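Local coordinates for DUF3201 domain-containing protein (Pyrococcus furiosus, PDB 1YB3) that is of unknown function but represents a conserved family of uncharacterised proteins, here from a hyperthermophilic archaeon and built on a seven-stranded antiparallel sheet backed by helices, at residues 90-95 against 141-146; 96-101 against 170-175; 119-124 against 135-140; 83-88 against 147-152; 37-42 against 70-75. All coordinates share one frame; numbering follows the deposited sequence.

Interaction 1 (90-95 against 141-146); sequences PKEELS and DEEMIN
Lys91 lies across the backbone of Glu142 and Glu143, and its side chain can be followed outward atom by atom. Lys91 CB sits 3.4 Å from Glu143 O. CG stands anti to the backbone N (chi1 178°), and Lys91 CD then passes Glu142 O at 3.5 Å. CE and NZ stay beside that same carbonyl, Lys91 NZ 3.9 Å from Glu142 O, a distance that supports proximity and not a bond. The backbone N of Lys91 donates to Glu143 O at 2.8 Å, with 159° at the hydrogen. This bond falls where strand 82-90 runs out into a 3-10 turn: Pro90 and Met144 form the adjoining antiparallel, non-hydrogen-bonded pair. Met144, a selenomethionine, lies alongside Pro90, its CE 4.0 Å from Pro90 CD. On the solvent side, Glu92 OE1 comes within 2.7 Å of Glu143 OE2, with the carboxylates nearly coplanar; one acid may be protonated. Inward, Leu94 CD1 packs on Ile145 CB at 3.8 Å; Trp134 touches Leu94 and Ile137 touches Ile145, both from helix 130-138.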
# COMPACT_ATOMS: atom_id res chain seq x y z
N PRO A 90 3.08 -1.08 14.26
CA PRO A 90 3.72 -0.25 15.29
C PRO A 90 5.25 -0.30 15.18
O PRO A 90 5.84 -1.35 14.98
CB PRO A 90 3.26 -0.88 16.62
CG PRO A 90 2.07 -1.70 16.28
CD PRO A 90 2.28 -2.17 14.86
N LYS A 91 5.88 0.87 15.30
CA LYS A 91 7.33 1.00 15.19
C LYS A 91 8.08 -0.01 16.07
O LYS A 91 9.09 -0.58 15.64
CB LYS A 91 7.72 2.45 15.53
CG LYS A 91 9.20 2.79 15.51
CD LYS A 91 9.45 4.31 15.71
CE LYS A 91 9.16 4.79 17.13
NZ LYS A 91 9.63 6.20 17.37
N GLU A 92 7.60 -0.24 17.28
CA GLU A 92 8.30 -1.11 18.25
C GLU A 92 8.34 -2.58 17.83
O GLU A 92 9.15 -3.35 18.34
CB GLU A 92 7.74 -0.96 19.67
CG GLU A 92 6.33 -1.51 19.88
CD GLU A 92 5.23 -0.47 19.65
OE1 GLU A 92 5.52 0.65 19.15
OE2 GLU A 92 4.07 -0.79 19.99
N GLU A 93 7.46 -2.96 16.89
CA GLU A 93 7.44 -4.32 16.34
C GLU A 93 8.43 -4.51 15.19
O GLU A 93 8.74 -5.63 14.81
CB GLU A 93 6.03 -4.68 15.86
CG GLU A 93 5.05 -4.97 16.98
CD GLU A 93 3.66 -5.34 16.47
OE1 GLU A 93 3.51 -5.69 15.27
OE2 GLU A 93 2.70 -5.29 17.29
N LEU A 94 8.90 -3.40 14.63
CA LEU A 94 9.77 -3.47 13.47
C LEU A 94 11.24 -3.62 13.84
O LEU A 94 11.61 -3.59 15.02
CB LEU A 94 9.56 -2.24 12.58
CG LEU A 94 8.11 -2.09 12.10
CD1 LEU A 94 7.95 -0.76 11.41
CD2 LEU A 94 7.66 -3.25 11.21
N SER A 95 12.07 -3.80 12.83
CA SER A 95 13.50 -3.99 13.02
C SER A 95 14.19 -3.57 11.74
O SER A 95 13.55 -3.54 10.68
CB SER A 95 13.79 -5.47 13.33
OG SER A 95 13.40 -6.30 12.25
N ASP A 141 8.97 11.01 14.93
CA ASP A 141 7.90 11.12 15.92
C ASP A 141 6.69 10.24 15.52
O ASP A 141 5.57 10.47 15.97
CB ASP A 141 7.45 12.58 16.04
CG ASP A 141 6.90 13.13 14.73
OD1 ASP A 141 7.50 12.85 13.67
OD2 ASP A 141 5.86 13.85 14.76
N GLU A 142 6.93 9.23 14.67
CA GLU A 142 5.84 8.44 14.11
C GLU A 142 5.73 7.06 14.77
O GLU A 142 6.72 6.32 14.85
CB GLU A 142 6.00 8.31 12.58
CG GLU A 142 5.96 9.65 11.79
CD GLU A 142 4.59 10.31 11.77
OE1 GLU A 142 3.57 9.62 11.62
OE2 GLU A 142 4.53 11.56 11.89
N GLU A 143 4.54 6.73 15.28
CA GLU A 143 4.31 5.46 15.96
C GLU A 143 3.94 4.32 15.00
O GLU A 143 4.40 3.19 15.17
CB GLU A 143 3.24 5.61 17.05
CG GLU A 143 2.67 4.31 17.64
CD GLU A 143 3.72 3.39 18.27
OE1 GLU A 143 4.87 3.83 18.52
OE2 GLU A 143 3.38 2.21 18.50
N MSE A 144 3.11 4.62 14.00
CA MSE A 144 2.67 3.61 13.02
C MSE A 144 3.43 3.83 11.71
O MSE A 144 3.47 4.96 11.20
CB MSE A 144 1.16 3.71 12.77
CG MSE A 144 0.30 3.51 14.02
SE MSE A 144 0.51 1.70 14.76
CE MSE A 144 0.06 0.72 13.17
N ILE A 145 4.04 2.77 11.18
CA ILE A 145 4.80 2.87 9.94
C ILE A 145 4.07 2.07 8.87
O ILE A 145 3.76 0.90 9.08
CB ILE A 145 6.25 2.32 10.08
CG1 ILE A 145 6.97 2.89 11.33
CG2 ILE A 145 7.06 2.50 8.77
CD1 ILE A 145 6.99 4.44 11.44
N ASN A 146 3.80 2.72 7.73
CA ASN A 146 3.07 2.12 6.62
C ASN A 146 4.00 1.68 5.52
O ASN A 146 4.96 2.39 5.16
CB ASN A 146 2.07 3.12 6.03
CG ASN A 146 0.98 3.48 6.99
OD1 ASN A 146 -0.04 2.81 7.07
ND2 ASN A 146 1.17 4.58 7.72

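Interaction 2 (96-101 against 170-175); sequences KEFIED and RRYNLL
Phe98 and Tyr172 form an edge-to-face pair, the edge of Phe98 turned to the face of Tyr172, with centroids 5.4 Å apart and planes at 69°. Phe98 CB lies over the centre of the tyrosine ring, 3.9 Å from its centroid, a CH-pi contact only 10° off the normal. Leu174 meets Phe98 tip to tip and sets CD1 over the middle of the phenyl face, 3.7 Å from the centroid. This apolar part is tight, with Phe98 and Leu174 buried. Toward solvent the contact turns polar: Tyr172 OH donates to Asp101 OD2 at 2.5 Å, meeting the oxygen from above the carboxylate plane. Arg171 NH1 reaches Asp101 OD2 at 3.3 Å in a salt bridge whose hydrogen bond is weak, bent to 128°. A Schellman motif with Asn173 at C-prime ends helix 155-171 and turns the chain toward Leu174. Helix 96-105 thus packs against that terminus, while Phe98 also meets Phe147 of strand 144-150 edge-to-face.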
# COMPACT_ATOMS: atom_id res chain seq x y z
N LYS A 96 15.48 -3.26 11.84
CA LYS A 96 16.28 -2.90 10.69
C LYS A 96 16.22 -3.97 9.60
O LYS A 96 16.09 -3.65 8.42
CB LYS A 96 17.74 -2.63 11.12
CG LYS A 96 18.69 -2.26 9.98
CD LYS A 96 20.11 -2.10 10.53
CE LYS A 96 21.15 -2.67 9.58
NZ LYS A 96 22.53 -2.73 10.17
N GLU A 97 16.27 -5.24 10.01
CA GLU A 97 16.27 -6.35 9.04
C GLU A 97 14.96 -6.45 8.25
O GLU A 97 14.98 -6.70 7.04
CB GLU A 97 16.62 -7.70 9.67
CG GLU A 97 17.13 -8.70 8.62
CD GLU A 97 17.36 -10.10 9.16
OE1 GLU A 97 17.51 -10.26 10.39
OE2 GLU A 97 17.39 -11.04 8.34
N PHE A 98 13.83 -6.25 8.93
CA PHE A 98 12.54 -6.24 8.21
C PHE A 98 12.54 -5.13 7.14
O PHE A 98 12.19 -5.37 6.00
CB PHE A 98 11.36 -6.07 9.15
CG PHE A 98 10.03 -5.97 8.44
CD1 PHE A 98 9.46 -7.11 7.84
CD2 PHE A 98 9.37 -4.75 8.33
CE1 PHE A 98 8.23 -7.03 7.18
CE2 PHE A 98 8.14 -4.66 7.67
CZ PHE A 98 7.56 -5.80 7.09
N ILE A 99 12.96 -3.93 7.53
CA ILE A 99 13.06 -2.80 6.61
C ILE A 99 13.93 -3.14 5.39
O ILE A 99 13.53 -2.90 4.25
CB ILE A 99 13.62 -1.53 7.33
CG1 ILE A 99 12.77 -1.17 8.57
CG2 ILE A 99 13.79 -0.38 6.35
CD1 ILE A 99 11.28 -1.04 8.35
N GLU A 100 15.13 -3.70 5.63
CA GLU A 100 16.03 -4.12 4.54
C GLU A 100 15.37 -5.14 3.60
O GLU A 100 15.47 -5.03 2.36
CB GLU A 100 17.35 -4.68 5.10
CG GLU A 100 18.21 -3.65 5.82
CD GLU A 100 19.41 -4.26 6.53
OE1 GLU A 100 19.37 -5.46 6.88
OE2 GLU A 100 20.38 -3.51 6.76
N ASP A 101 14.69 -6.12 4.18
CA ASP A 101 14.02 -7.19 3.43
C ASP A 101 12.86 -6.67 2.59
O ASP A 101 12.69 -7.07 1.42
CB ASP A 101 13.50 -8.26 4.39
CG ASP A 101 14.60 -9.13 4.97
OD1 ASP A 101 15.79 -8.91 4.65
OD2 ASP A 101 14.27 -10.05 5.75
N ARG A 170 5.01 -12.75 8.15
CA ARG A 170 4.97 -13.94 9.03
C ARG A 170 6.35 -14.26 9.60
O ARG A 170 6.48 -14.61 10.78
CB ARG A 170 4.42 -15.16 8.27
CG ARG A 170 2.93 -15.14 8.02
CD ARG A 170 2.42 -16.55 7.72
NE ARG A 170 1.01 -16.55 7.37
CZ ARG A 170 0.53 -16.79 6.15
NH1 ARG A 170 1.37 -17.05 5.14
NH2 ARG A 170 -0.78 -16.76 5.95
N ARG A 171 7.39 -14.12 8.78
CA ARG A 171 8.78 -14.38 9.22
C ARG A 171 9.21 -13.49 10.39
O ARG A 171 10.06 -13.89 11.20
CB ARG A 171 9.77 -14.16 8.07
CG ARG A 171 9.79 -15.22 6.98
CD ARG A 171 10.89 -14.86 5.94
NE ARG A 171 12.15 -14.49 6.59
CZ ARG A 171 13.03 -13.60 6.12
NH1 ARG A 171 12.82 -12.96 4.97
NH2 ARG A 171 14.13 -13.36 6.81
N TYR A 172 8.63 -12.29 10.47
CA TYR A 172 8.92 -11.35 11.53
C TYR A 172 7.82 -11.26 12.60
O TYR A 172 7.82 -10.35 13.43
CB TYR A 172 9.22 -9.97 10.93
CG TYR A 172 10.55 -9.94 10.21
CD1 TYR A 172 11.72 -9.57 10.89
CD2 TYR A 172 10.66 -10.33 8.88
CE1 TYR A 172 12.95 -9.56 10.25
CE2 TYR A 172 11.89 -10.32 8.22
CZ TYR A 172 13.03 -9.94 8.92
OH TYR A 172 14.25 -9.94 8.28
N ASN A 173 6.88 -12.22 12.56
CA ASN A 173 5.79 -12.29 13.54
C ASN A 173 4.87 -11.07 13.50
O ASN A 173 4.28 -10.68 14.51
CB ASN A 173 6.36 -12.47 14.97
CG ASN A 173 5.32 -13.00 15.92
OD1 ASN A 173 4.63 -13.96 15.61
ND2 ASN A 173 5.18 -12.35 17.08
N LEU A 174 4.76 -10.49 12.32
CA LEU A 174 3.93 -9.29 12.11
C LEU A 174 2.52 -9.61 11.61
O LEU A 174 1.57 -8.85 11.89
CB LEU A 174 4.62 -8.33 11.12
CG LEU A 174 5.92 -7.67 11.62
CD1 LEU A 174 6.57 -6.93 10.47
CD2 LEU A 174 5.69 -6.74 12.80
N LEU A 175 2.38 -10.72 10.86
CA LEU A 175 1.08 -11.15 10.34
C LEU A 175 0.92 -12.65 10.41
O LEU A 175 1.81 -13.35 10.90
CB LEU A 175 0.86 -10.69 8.90
CG LEU A 175 0.60 -9.20 8.66
CD1 LEU A 175 0.52 -8.93 7.15
CD2 LEU A 175 -0.65 -8.70 9.36
OXT LEU A 175 -0.10 -13.13 9.94

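Interaction 3 (119-124 against 135-140); sequences EDFYNF and DRIVNS
Phe121, Arg136 and Ile137 carry most of the surface buried here, Phe121 far more than either partner. Its ring, with CG anti to the carbonyl carbon (chi1 -62°), reaches the end of helix 130-138. Ile137 crosses it at about a right angle and places CG1 over one face, 3.6 Å from the centroid and 15° off the normal; the methylene is offset toward the rim, which makes CD1 its closest ring atom. Around the edge, in the ring plane, lie Arg136 CB, 3.8 Å from Phe121 CD1, and Ser140 CB, 3.7 Å from Phe121 CE1. At Phe121 the chain turns a corner: Phe121 and Tyr122 both face Ile111, a classic beta bulge in strand 120-123, the outermost strand at this side of the sheet. Arg136 bends at chi3 (78°), and its guanidinium passes over the backbone with Phe121 CA against one face. Arg136 NH2 stands 2.8 Å from Asp120 O, yet the carbonyl lies over the guanidinium face and the angle is too poor for a hydrogen bond. Where the helix ends, Ser140 OG donates to Ile137 O at 2.7 Å, and that carbonyl also accepts from Ser140 N.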
# COMPACT_ATOMS: atom_id res chain seq x y z
N GLU A 119 5.47 12.46 5.62
CA GLU A 119 6.42 11.68 6.38
C GLU A 119 6.92 10.48 5.59
O GLU A 119 6.62 9.34 5.94
CB GLU A 119 5.81 11.20 7.70
CG GLU A 119 5.57 12.28 8.75
CD GLU A 119 4.11 12.60 9.00
OE1 GLU A 119 3.24 11.72 8.80
OE2 GLU A 119 3.82 13.72 9.45
N ASP A 120 7.69 10.75 4.53
CA ASP A 120 8.23 9.67 3.70
C ASP A 120 9.59 9.17 4.16
O ASP A 120 10.59 9.90 4.12
CB ASP A 120 8.22 10.05 2.22
CG ASP A 120 8.45 8.86 1.32
OD1 ASP A 120 7.52 8.00 1.19
OD2 ASP A 120 9.56 8.78 0.75
N PHE A 121 9.63 7.91 4.58
CA PHE A 121 10.88 7.27 4.98
C PHE A 121 11.64 6.67 3.80
O PHE A 121 12.88 6.69 3.77
CB PHE A 121 10.61 6.19 6.04
CG PHE A 121 10.02 6.72 7.31
CD1 PHE A 121 10.79 7.48 8.20
CD2 PHE A 121 8.69 6.45 7.63
CE1 PHE A 121 10.23 7.97 9.38
CE2 PHE A 121 8.12 6.94 8.82
CZ PHE A 121 8.90 7.69 9.70
N TYR A 122 10.89 6.12 2.84
CA TYR A 122 11.45 5.53 1.63
C TYR A 122 10.48 5.78 0.48
O TYR A 122 9.26 5.62 0.64
CB TYR A 122 11.65 4.01 1.83
CG TYR A 122 12.15 3.27 0.60
CD1 TYR A 122 13.53 3.13 0.35
CD2 TYR A 122 11.25 2.67 -0.29
CE1 TYR A 122 13.98 2.43 -0.78
CE2 TYR A 122 11.69 1.98 -1.40
CZ TYR A 122 13.06 1.85 -1.65
OH TYR A 122 13.47 1.15 -2.76
N ASN A 123 11.03 6.21 -0.65
CA ASN A 123 10.31 6.37 -1.90
C ASN A 123 11.14 5.68 -2.97
O ASN A 123 12.30 6.06 -3.19
CB ASN A 123 10.15 7.87 -2.23
CG ASN A 123 9.25 8.12 -3.42
OD1 ASN A 123 9.30 7.41 -4.41
ND2 ASN A 123 8.43 9.18 -3.35
N PHE A 124 10.58 4.67 -3.62
CA PHE A 124 11.34 3.84 -4.58
C PHE A 124 11.84 4.63 -5.79
O PHE A 124 12.75 4.19 -6.49
CB PHE A 124 10.48 2.67 -5.07
CG PHE A 124 9.54 3.03 -6.18
CD1 PHE A 124 9.87 2.77 -7.52
CD2 PHE A 124 8.29 3.61 -5.90
CE1 PHE A 124 8.99 3.10 -8.56
CE2 PHE A 124 7.39 3.93 -6.93
CZ PHE A 124 7.75 3.68 -8.27
N ASP A 135 17.17 4.46 10.39
CA ASP A 135 17.61 5.63 11.14
C ASP A 135 16.55 6.73 11.15
O ASP A 135 16.26 7.31 12.20
CB ASP A 135 18.92 6.18 10.58
CG ASP A 135 20.11 5.28 10.88
OD1 ASP A 135 19.99 4.38 11.75
OD2 ASP A 135 21.17 5.47 10.25
N ARG A 136 15.95 7.00 9.99
CA ARG A 136 14.89 8.01 9.88
C ARG A 136 13.67 7.64 10.72
O ARG A 136 13.07 8.50 11.35
CB ARG A 136 14.48 8.25 8.42
CG ARG A 136 15.55 8.91 7.55
CD ARG A 136 15.08 9.04 6.10
NE ARG A 136 14.14 10.15 5.92
CZ ARG A 136 13.60 10.51 4.75
NH1 ARG A 136 13.89 9.84 3.64
NH2 ARG A 136 12.77 11.55 4.69
N ILE A 137 13.31 6.36 10.72
CA ILE A 137 12.20 5.86 11.54
C ILE A 137 12.49 6.00 13.05
O ILE A 137 11.65 6.51 13.82
CB ILE A 137 11.85 4.38 11.18
CG1 ILE A 137 11.30 4.30 9.74
CG2 ILE A 137 10.85 3.80 12.19
CD1 ILE A 137 11.26 2.87 9.14
N VAL A 138 13.67 5.54 13.47
CA VAL A 138 14.12 5.62 14.87
C VAL A 138 14.10 7.07 15.39
O VAL A 138 13.63 7.32 16.49
CB VAL A 138 15.53 4.97 15.07
CG1 VAL A 138 16.15 5.35 16.42
CG2 VAL A 138 15.44 3.44 14.93
N ASN A 139 14.58 7.99 14.55
CA ASN A 139 14.67 9.42 14.90
C ASN A 139 13.39 10.24 14.67
O ASN A 139 13.38 11.46 14.85
CB ASN A 139 15.84 10.06 14.14
CG ASN A 139 17.18 9.39 14.45
OD1 ASN A 139 17.30 8.66 15.43
ND2 ASN A 139 18.17 9.64 13.61
N SER A 140 12.31 9.56 14.28
CA SER A 140 11.05 10.23 13.95
C SER A 140 10.09 10.32 15.14
O SER A 140 10.37 9.77 16.21
CB SER A 140 10.35 9.50 12.80
OG SER A 140 9.74 8.30 13.28

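Interaction 4 (83-88 against 147-152); sequences FYFVFA and FEVDLG
Phe85 O accepts the N-H of Val149, with Val149 N 2.9 Å from Phe85 O and nearly in line with the carbonyl bond, and also takes a CA-H contact from Glu148, whose CA is 3.3 Å away. This is the regular antiparallel ladder joining strands 82-90 and 144-150 in the middle of the seven-stranded sheet, their short axes 4.7 Å apart at 170°. Phe85 with Val149 and Phe87 with Phe147 are its hydrogen-bonded pairs; Tyr84 with Asp150 and Val86 with Glu148 are the non-hydrogen-bonded ones. On the face carrying the phenylalanines, Phe85 and Val149 lie side by side. Phe85 CG sits between the backbone N and the carbonyl carbon (chi1 65°), and the ring comes over Val149, whose CB is 3.6 Å from Phe85 CZ. Helix 155-171 covers this face, Ile162 touching Phe85 and Phe165 meeting Phe87. The other face is mixed: Val86 CB packs on Glu148 CB, while Glu148 OE1 is hydrogen-bonded to Tyr112 OH and Tyr84 OH to His65 NE2. Beyond the pairs, Leu151 N still donates to Phe83 O, and Phe83 N reaches Gly152 O at 2.9 Å from well above that carbonyl's plane, 51° out of it.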
# COMPACT_ATOMS: atom_id res chain seq x y z
N PHE A 83 -3.80 -0.61 -8.82
CA PHE A 83 -3.96 -1.22 -7.51
C PHE A 83 -2.84 -0.82 -6.54
O PHE A 83 -1.69 -0.56 -6.95
CB PHE A 83 -3.87 -2.74 -7.61
CG PHE A 83 -4.96 -3.41 -8.38
CD1 PHE A 83 -6.27 -3.49 -7.88
CD2 PHE A 83 -4.66 -4.07 -9.58
CE1 PHE A 83 -7.27 -4.17 -8.58
CE2 PHE A 83 -5.65 -4.76 -10.29
CZ PHE A 83 -6.96 -4.81 -9.80
N TYR A 84 -3.15 -0.85 -5.26
CA TYR A 84 -2.13 -0.79 -4.22
C TYR A 84 -2.60 -1.59 -3.01
O TYR A 84 -3.79 -1.89 -2.86
CB TYR A 84 -1.85 0.66 -3.81
CG TYR A 84 -3.01 1.28 -3.06
CD1 TYR A 84 -3.08 1.19 -1.68
CD2 TYR A 84 -4.07 1.89 -3.74
CE1 TYR A 84 -4.18 1.71 -0.96
CE2 TYR A 84 -5.17 2.42 -3.04
CZ TYR A 84 -5.21 2.33 -1.67
OH TYR A 84 -6.28 2.85 -0.97
N PHE A 85 -1.65 -1.97 -2.16
CA PHE A 85 -2.00 -2.38 -0.81
C PHE A 85 -1.01 -1.75 0.14
O PHE A 85 0.09 -1.34 -0.26
CB PHE A 85 -2.05 -3.92 -0.67
CG PHE A 85 -0.71 -4.59 -0.85
CD1 PHE A 85 0.12 -4.80 0.25
CD2 PHE A 85 -0.31 -5.04 -2.10
CE1 PHE A 85 1.36 -5.43 0.10
CE2 PHE A 85 0.96 -5.66 -2.27
CZ PHE A 85 1.79 -5.84 -1.16
N VAL A 86 -1.43 -1.62 1.38
CA VAL A 86 -0.59 -1.02 2.41
C VAL A 86 -0.88 -1.70 3.74
O VAL A 86 -2.04 -1.99 4.04
CB VAL A 86 -0.83 0.53 2.51
CG1 VAL A 86 -2.30 0.86 2.68
CG2 VAL A 86 0.04 1.18 3.61
N PHE A 87 0.17 -1.97 4.52
CA PHE A 87 0.00 -2.45 5.89
C PHE A 87 0.73 -1.53 6.84
O PHE A 87 1.84 -1.09 6.53
CB PHE A 87 0.58 -3.85 6.04
CG PHE A 87 -0.36 -4.94 5.58
CD1 PHE A 87 -1.26 -5.50 6.47
CD2 PHE A 87 -0.33 -5.39 4.27
CE1 PHE A 87 -2.15 -6.50 6.07
CE2 PHE A 87 -1.23 -6.41 3.85
CZ PHE A 87 -2.12 -6.95 4.76
N ALA A 88 0.10 -1.27 7.98
CA ALA A 88 0.67 -0.42 9.03
C ALA A 88 1.07 -1.30 10.19
O ALA A 88 0.29 -2.17 10.62
CB ALA A 88 -0.35 0.61 9.49
N PHE A 147 3.71 0.50 4.94
CA PHE A 147 4.47 -0.07 3.84
C PHE A 147 3.47 -0.27 2.71
O PHE A 147 2.57 -1.09 2.85
CB PHE A 147 5.05 -1.43 4.26
CG PHE A 147 6.02 -1.32 5.40
CD1 PHE A 147 7.39 -1.28 5.16
CD2 PHE A 147 5.53 -1.18 6.72
CE1 PHE A 147 8.30 -1.13 6.24
CE2 PHE A 147 6.41 -1.02 7.79
CZ PHE A 147 7.81 -0.99 7.55
N GLU A 148 3.60 0.53 1.66
CA GLU A 148 2.66 0.52 0.52
C GLU A 148 3.36 0.00 -0.74
O GLU A 148 4.46 0.45 -1.08
CB GLU A 148 2.07 1.93 0.24
CG GLU A 148 1.28 1.97 -1.06
CD GLU A 148 0.60 3.32 -1.36
OE1 GLU A 148 0.36 4.08 -0.39
OE2 GLU A 148 0.31 3.61 -2.54
N VAL A 149 2.72 -0.95 -1.43
CA VAL A 149 3.22 -1.44 -2.70
C VAL A 149 2.18 -1.10 -3.78
O VAL A 149 0.99 -1.40 -3.61
CB VAL A 149 3.48 -2.96 -2.63
CG1 VAL A 149 3.97 -3.48 -3.97
CG2 VAL A 149 4.49 -3.28 -1.45
N ASP A 150 2.64 -0.46 -4.87
CA ASP A 150 1.78 -0.06 -6.00
C ASP A 150 2.01 -0.99 -7.21
O ASP A 150 3.15 -1.41 -7.46
CB ASP A 150 2.06 1.39 -6.42
CG ASP A 150 1.67 2.40 -5.35
OD1 ASP A 150 1.04 2.01 -4.35
OD2 ASP A 150 2.01 3.60 -5.52
N LEU A 151 0.94 -1.34 -7.92
CA LEU A 151 1.02 -2.44 -8.90
C LEU A 151 0.45 -2.22 -10.30
O LEU A 151 0.29 -3.19 -11.06
CB LEU A 151 0.39 -3.71 -8.32
CG LEU A 151 1.22 -4.29 -7.18
CD1 LEU A 151 0.39 -5.15 -6.29
CD2 LEU A 151 2.45 -5.01 -7.69
N GLY A 152 0.12 -0.99 -10.66
CA GLY A 152 -0.66 -0.80 -11.90
C GLY A 152 -1.92 -1.68 -11.90
O GLY A 152 -2.37 -2.12 -10.84
O HOH W 1 -0.39 1.85 -8.88

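Interaction 5 (37-42 against 70-75); sequences KGFTVE and VKPGGE
The start of the edge strand 40-47 meets the hairpin made by strands 65-71 and 74-79, and Thr40 and Val41 lie against Val70 and Lys71. Lys71 N donates to Thr40 O at 2.9 Å, in the carbonyl plane and almost straight, 170° at the hydrogen. Val70 CA lies 3.5 Å from Thr40 O in a CA-H...O contact. A water continues the link, accepting from Thr40 N and donating to Lys71 O at 2.8 Å. Val41 and Val70 form an antiparallel non-hydrogen-bonded pair, and Glu42 continues the backbone pairing to Ala69. Inside the hairpin, Val70 N donates to Gly74 O, and the turn passes through Pro72, preceded by a cis peptide, and Gly73. Phe39 CB packs on Val70 CG1 at 3.9 Å, while the phenyl edge points CD1 at Lys71 O, 3.4 Å away in the ring plane. On the exposed side, Lys71 lies alongside Thr40, their CB atoms 4.1 Å apart. The Lys71 chain, extended beyond CG, crosses Glu42 obliquely; Glu42 OE2 is 3.2 Å from Lys71 CE, whereas Lys71 NZ, 3.8 Å from Glu42 OE2, makes only a long salt bridge.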
# COMPACT_ATOMS: atom_id res chain seq x y z
N LYS A 37 -8.10 -16.32 3.80
CA LYS A 37 -8.77 -16.90 4.95
C LYS A 37 -7.86 -16.71 6.17
O LYS A 37 -6.65 -16.86 6.07
CB LYS A 37 -9.06 -18.38 4.69
CG LYS A 37 -10.24 -18.63 3.74
CD LYS A 37 -10.61 -20.12 3.73
CE LYS A 37 -11.79 -20.39 2.80
NZ LYS A 37 -11.45 -19.99 1.41
N GLY A 38 -8.47 -16.35 7.31
CA GLY A 38 -7.72 -16.02 8.52
C GLY A 38 -7.53 -14.53 8.68
O GLY A 38 -7.10 -14.06 9.73
N PHE A 39 -7.84 -13.79 7.61
CA PHE A 39 -7.82 -12.33 7.67
C PHE A 39 -9.22 -11.77 7.53
O PHE A 39 -10.01 -12.25 6.71
CB PHE A 39 -6.92 -11.73 6.58
CG PHE A 39 -5.46 -12.08 6.73
CD1 PHE A 39 -4.61 -11.29 7.53
CD2 PHE A 39 -4.93 -13.16 6.04
CE1 PHE A 39 -3.25 -11.61 7.66
CE2 PHE A 39 -3.57 -13.50 6.16
CZ PHE A 39 -2.72 -12.71 6.98
N THR A 40 -9.56 -10.78 8.34
CA THR A 40 -10.86 -10.13 8.23
C THR A 40 -10.84 -9.10 7.11
O THR A 40 -10.11 -8.11 7.18
CB THR A 40 -11.25 -9.46 9.55
OG1 THR A 40 -11.32 -10.45 10.58
CG2 THR A 40 -12.60 -8.78 9.41
N VAL A 41 -11.63 -9.36 6.08
CA VAL A 41 -11.62 -8.51 4.86
C VAL A 41 -12.93 -7.74 4.85
O VAL A 41 -14.00 -8.33 4.74
CB VAL A 41 -11.47 -9.34 3.58
CG1 VAL A 41 -11.52 -8.43 2.35
CG2 VAL A 41 -10.14 -10.11 3.57
N GLU A 42 -12.84 -6.42 4.96
CA GLU A 42 -14.03 -5.59 5.10
C GLU A 42 -14.58 -5.20 3.73
O GLU A 42 -14.01 -5.54 2.70
CB GLU A 42 -13.73 -4.36 5.95
CG GLU A 42 -13.19 -4.67 7.36
CD GLU A 42 -14.24 -5.29 8.28
OE1 GLU A 42 -15.43 -5.31 7.91
OE2 GLU A 42 -13.87 -5.75 9.38
N VAL A 70 -8.11 -4.82 5.31
CA VAL A 70 -7.70 -6.20 5.60
C VAL A 70 -7.03 -6.13 6.97
O VAL A 70 -5.96 -5.57 7.10
CB VAL A 70 -6.72 -6.76 4.55
CG1 VAL A 70 -6.36 -8.23 4.88
CG2 VAL A 70 -7.26 -6.64 3.11
N LYS A 71 -7.68 -6.67 7.99
CA LYS A 71 -7.18 -6.55 9.36
C LYS A 71 -6.09 -7.61 9.59
O LYS A 71 -6.18 -8.70 9.06
CB LYS A 71 -8.30 -6.74 10.35
CG LYS A 71 -9.45 -5.75 10.15
CD LYS A 71 -10.39 -5.80 11.34
CE LYS A 71 -11.44 -4.72 11.22
NZ LYS A 71 -12.15 -4.56 12.52
N PRO A 72 -5.06 -7.28 10.39
CA PRO A 72 -4.83 -6.03 11.09
C PRO A 72 -3.99 -5.05 10.29
O PRO A 72 -2.91 -5.40 9.77
CB PRO A 72 -4.08 -6.49 12.35
CG PRO A 72 -3.25 -7.66 11.87
CD PRO A 72 -3.98 -8.26 10.67
N GLY A 73 -4.47 -3.81 10.17
CA GLY A 73 -3.63 -2.71 9.71
C GLY A 73 -3.43 -2.60 8.21
O GLY A 73 -2.61 -1.80 7.73
N GLY A 74 -4.23 -3.37 7.46
CA GLY A 74 -4.11 -3.39 6.00
C GLY A 74 -5.23 -2.69 5.25
O GLY A 74 -6.35 -2.56 5.77
N GLU A 75 -4.91 -2.24 4.03
CA GLU A 75 -5.86 -1.65 3.07
C GLU A 75 -5.46 -2.07 1.67
O GLU A 75 -4.27 -2.07 1.33
CB GLU A 75 -5.88 -0.11 3.16
CG GLU A 75 -6.40 0.46 4.50
CD GLU A 75 -7.93 0.46 4.63
OE1 GLU A 75 -8.64 0.21 3.63
OE2 GLU A 75 -8.42 0.72 5.75
O HOH W 2 -7.58 -10.51 10.64

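Interaction 4 is the most central, its centre about 2 Å from the centre of the chain, and consists largely of paired backbone bonds; none of its touching residues is exposed. The centres of the other four lie 13 to 16 Å away, and each includes exposed residues. Interactions 1 and 4 share strands 82-90 and 144-150, the first marking where their ladder runs out. Interaction 5 adjoins interaction 4 through the 74-79 strand, Glu75 N lying 2.9 Å from Val86 O, and holds the sheet's edge with fewer direct bonds plus a water. Interactions 2 and 3 use aromatic and aliphatic packing between helix ends and their neighbours, with arginine at the surface. Interactions 1, 2 and 3 meet one another: Leu94 touches Leu174, Ile145 Phe121 and Ile99 Ile137.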